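Local structure of WGR domain-containing protein (Bacteroides fragilis, 2RA8) at residues A[131-135]-A[166-172]. The protein is of unknown function but joins a WGR domain, a module that probably binds nucleic acid as in its relatives, to a leucine-rich-repeat domain. Residues are numbered along the deposited sequence; the frame is centred on the assembly and turned at random.
Sequences IVENK and PVLDAMP
Helices 125-132 and 165-169 of a leucine-rich-repeat array, with the turns that follow them, meet at residues 131-135 and 166-172, with CA atoms 5.7 Å apart at Val132 and Val167 and 5.0 Å at Lys135 and Ala170. At this close approach the small Ala170 CB points toward the other segment and fits a hollow between Ile131, Val132 and Lys135, 4.2 Å from Ile131 CG2, 4.5 Å from Val132 CA and 3.6 Å from Lys135 CG. Ile131 (chi1 m, chi2 t) is the bump returned, its CD1 4.0 Å from Val167 CG1 and its CG2 3.7 Å from CE of Met171, a selenomethionine whose side chain (chi1 m, chi2 t) brings its end back toward Ile131. On the outer flank, Val132 (chi1 t) sets CG2 3.5 Å from Pro166 CB and 4.3 Å from Val167 CG2. The backbone then turns, Asn134 N donating a hydrogen bond to Ile131 O (2.9 Å), and Asn134, at phi/psi -136/45, departs from helical geometry and leads the chain to Lys135. Lys135, all-trans, lies along the other segment: CG is 3.2 Å from Ala170 O, CE 4.0 Å from Pro172 CD, and NZ donates a weak hydrogen bond to Asp169 O (3.2 Å). Asp169 turns its carboxylate away, to salt bridges with Lys190 and Arg192. Inward, Ile131 and Val167 both rest on Trp146 of strand 143-146 in the parallel sheet, while Ile131 also reaches Met97 of helix 96-102.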
ATOM      1  N   ILE A 131      -6.602  28.723 -10.391  1.00 23.77           N
ATOM      2  CA  ILE A 131      -7.019  29.052  -9.032  1.00 29.01           C
ATOM      3  C   ILE A 131      -6.857  30.534  -8.766  1.00 31.52           C
ATOM      4  O   ILE A 131      -7.774  31.185  -8.267  1.00 36.33           O
ATOM      5  CB  ILE A 131      -6.208  28.234  -7.981  1.00 23.69           C
ATOM      6  CG1 ILE A 131      -6.659  26.765  -8.005  1.00 20.52           C
ATOM      7  CG2 ILE A 131      -6.404  28.828  -6.588  1.00 26.15           C
ATOM      8  CD1 ILE A 131      -5.733  25.814  -7.218  1.00 10.17           C
ATOM      9  N   VAL A 132      -5.696  31.082  -9.116  1.00 33.22           N
ATOM     10  CA  VAL A 132      -5.425  32.499  -8.905  1.00 30.86           C
ATOM     11  C   VAL A 132      -6.454  33.377  -9.584  1.00 32.13           C
ATOM     12  O   VAL A 132      -6.823  34.433  -9.060  1.00 33.82           O
ATOM     13  CB  VAL A 132      -3.996  32.867  -9.411  1.00 30.19           C
ATOM     14  CG1 VAL A 132      -3.768  34.381  -9.351  1.00 27.40           C
ATOM     15  CG2 VAL A 132      -2.961  32.161  -8.559  1.00 27.51           C
ATOM     16  N   GLU A 133      -6.940  32.937 -10.745  1.00 28.54           N
ATOM     17  CA  GLU A 133      -7.921  33.704 -11.507  1.00 21.81           C
ATOM     18  C   GLU A 133      -9.329  33.507 -11.019  1.00 35.35           C
ATOM     19  O   GLU A 133     -10.254  34.167 -11.493  1.00 37.08           O
ATOM     20  CB  GLU A 133      -7.848  33.343 -12.997  1.00 26.91           C
ATOM     21  CG  GLU A 133      -6.541  33.758 -13.690  1.00 27.25           C
ATOM     22  CD  GLU A 133      -6.416  33.175 -15.099  1.00 37.75           C
ATOM     23  OE1 GLU A 133      -7.317  33.424 -15.932  1.00 45.43           O
ATOM     24  OE2 GLU A 133      -5.422  32.466 -15.376  1.00 51.07           O
ATOM     25  N   ASN A 134      -9.502  32.600 -10.065  1.00 34.79           N
ATOM     26  CA  ASN A 134     -10.820  32.319  -9.494  1.00 36.66           C
ATOM     27  C   ASN A 134     -10.726  32.223  -7.992  1.00 28.59           C
ATOM     28  O   ASN A 134     -11.301  31.321  -7.378  1.00 40.12           O
ATOM     29  CB  ASN A 134     -11.379  31.009 -10.064  1.00 31.54           C
ATOM     30  CG  ASN A 134     -11.676  31.100 -11.545  1.00 43.60           C
ATOM     31  OD1 ASN A 134     -12.642  31.740 -11.960  1.00 48.33           O
ATOM     32  ND2 ASN A 134     -10.835  30.465 -12.356  1.00 44.80           N
ATOM     33  N   LYS A 135     -10.001  33.162  -7.389  1.00 31.20           N
ATOM     34  CA  LYS A 135      -9.821  33.177  -5.943  1.00 36.94           C
ATOM     35  C   LYS A 135     -11.120  33.040  -5.166  1.00 44.14           C
ATOM     36  O   LYS A 135     -11.166  32.347  -4.147  1.00 42.74           O
ATOM     37  CB  LYS A 135      -9.094  34.465  -5.500  1.00 33.46           C
ATOM     38  CG  LYS A 135      -8.814  34.525  -3.992  1.00 32.46           C
ATOM     39  CD  LYS A 135      -8.027  35.771  -3.586  1.00 40.41           C
ATOM     40  CE  LYS A 135      -7.768  35.786  -2.078  1.00 38.85           C
ATOM     41  NZ  LYS A 135      -6.882  36.904  -1.642  1.00 26.33           N
ATOM     42  N   PRO A 166       1.228  32.311  -5.286  1.00 32.66           N
ATOM     43  CA  PRO A 166      -0.028  32.978  -5.651  1.00 23.27           C
ATOM     44  C   PRO A 166      -1.252  32.162  -5.303  1.00 30.20           C
ATOM     45  O   PRO A 166      -2.323  32.714  -5.030  1.00 26.51           O
ATOM     46  CB  PRO A 166       0.114  33.187  -7.155  1.00 23.16           C
ATOM     47  CG  PRO A 166       1.592  33.358  -7.325  1.00 26.42           C
ATOM     48  CD  PRO A 166       2.133  32.247  -6.447  1.00 33.55           C
ATOM     49  N   VAL A 167      -1.101  30.840  -5.322  1.00 28.75           N
ATOM     50  CA  VAL A 167      -2.198  29.937  -4.993  1.00 25.79           C
ATOM     51  C   VAL A 167      -2.470  30.011  -3.514  1.00 22.67           C
ATOM     52  O   VAL A 167      -3.625  30.059  -3.093  1.00 27.86           O
ATOM     53  CB  VAL A 167      -1.864  28.478  -5.393  1.00 25.10           C
ATOM     54  CG1 VAL A 167      -2.927  27.527  -4.865  1.00 33.34           C
ATOM     55  CG2 VAL A 167      -1.786  28.374  -6.913  1.00 17.20           C
ATOM     56  N   LEU A 168      -1.411  30.032  -2.711  1.00 24.18           N
ATOM     57  CA  LEU A 168      -1.576  30.129  -1.273  1.00 21.78           C
ATOM     58  C   LEU A 168      -2.177  31.484  -0.922  1.00 28.23           C
ATOM     59  O   LEU A 168      -2.934  31.598   0.043  1.00 19.69           O
ATOM     60  CB  LEU A 168      -0.225  29.945  -0.561  1.00 20.58           C
ATOM     61  CG  LEU A 168       0.486  28.598  -0.828  1.00 27.88           C
ATOM     62  CD1 LEU A 168       1.794  28.563  -0.063  1.00 21.64           C
ATOM     63  CD2 LEU A 168      -0.401  27.425  -0.414  1.00 19.54           C
ATOM     64  N   ASP A 169      -1.859  32.515  -1.707  1.00 24.62           N
ATOM     65  CA  ASP A 169      -2.404  33.851  -1.445  1.00 26.85           C
ATOM     66  C   ASP A 169      -3.892  33.908  -1.719  1.00 26.16           C
ATOM     67  O   ASP A 169      -4.605  34.692  -1.098  1.00 29.07           O
ATOM     68  CB  ASP A 169      -1.700  34.922  -2.297  1.00 18.12           C
ATOM     69  CG  ASP A 169      -0.229  35.104  -1.925  1.00 25.77           C
ATOM     70  OD1 ASP A 169       0.190  34.635  -0.843  1.00 22.38           O
ATOM     71  OD2 ASP A 169       0.506  35.731  -2.720  1.00 27.16           O
ATOM     72  N   ALA A 170      -4.361  33.083  -2.655  1.00 21.19           N
ATOM     73  CA  ALA A 170      -5.784  33.015  -3.010  1.00 17.76           C
ATOM     74  C   ALA A 170      -6.597  32.162  -2.022  1.00 15.10           C
ATOM     75  O   ALA A 170      -7.823  32.087  -2.110  1.00 21.12           O
ATOM     76  CB  ALA A 170      -5.943  32.456  -4.440  1.00 20.00           C
HETATM   77  N   MSE A 171      -5.919  31.526  -1.071  1.00 22.68           N
HETATM   78  CA  MSE A 171      -6.592  30.700  -0.074  1.00 17.54           C
HETATM   79  C   MSE A 171      -6.172  31.155   1.290  1.00 20.03           C
HETATM   80  O   MSE A 171      -5.408  30.486   1.977  1.00 21.38           O
HETATM   81  CB  MSE A 171      -6.217  29.228  -0.279  1.00 16.46           C
HETATM   82  CG  MSE A 171      -6.666  28.716  -1.625  1.00 14.81           C
HETATM   83 SE   MSE A 171      -6.457  26.767  -1.789  1.00 44.64          SE
HETATM   84  CE  MSE A 171      -6.059  26.663  -3.658  1.00 22.35           C
ATOM     85  N   PRO A 172      -6.675  32.319   1.721  1.00 20.38           N
ATOM     86  CA  PRO A 172      -6.309  32.850   3.037  1.00 18.95           C
ATOM     87  C   PRO A 172      -6.795  32.081   4.244  1.00 16.38           C
ATOM     88  O   PRO A 172      -6.311  32.304   5.352  1.00 26.79           O
ATOM     89  CB  PRO A 172      -6.845  34.282   2.991  1.00 19.31           C
ATOM     90  CG  PRO A 172      -8.067  34.161   2.111  1.00 15.88           C
ATOM     91  CD  PRO A 172      -7.597  33.224   1.005  1.00 19.93           C
TER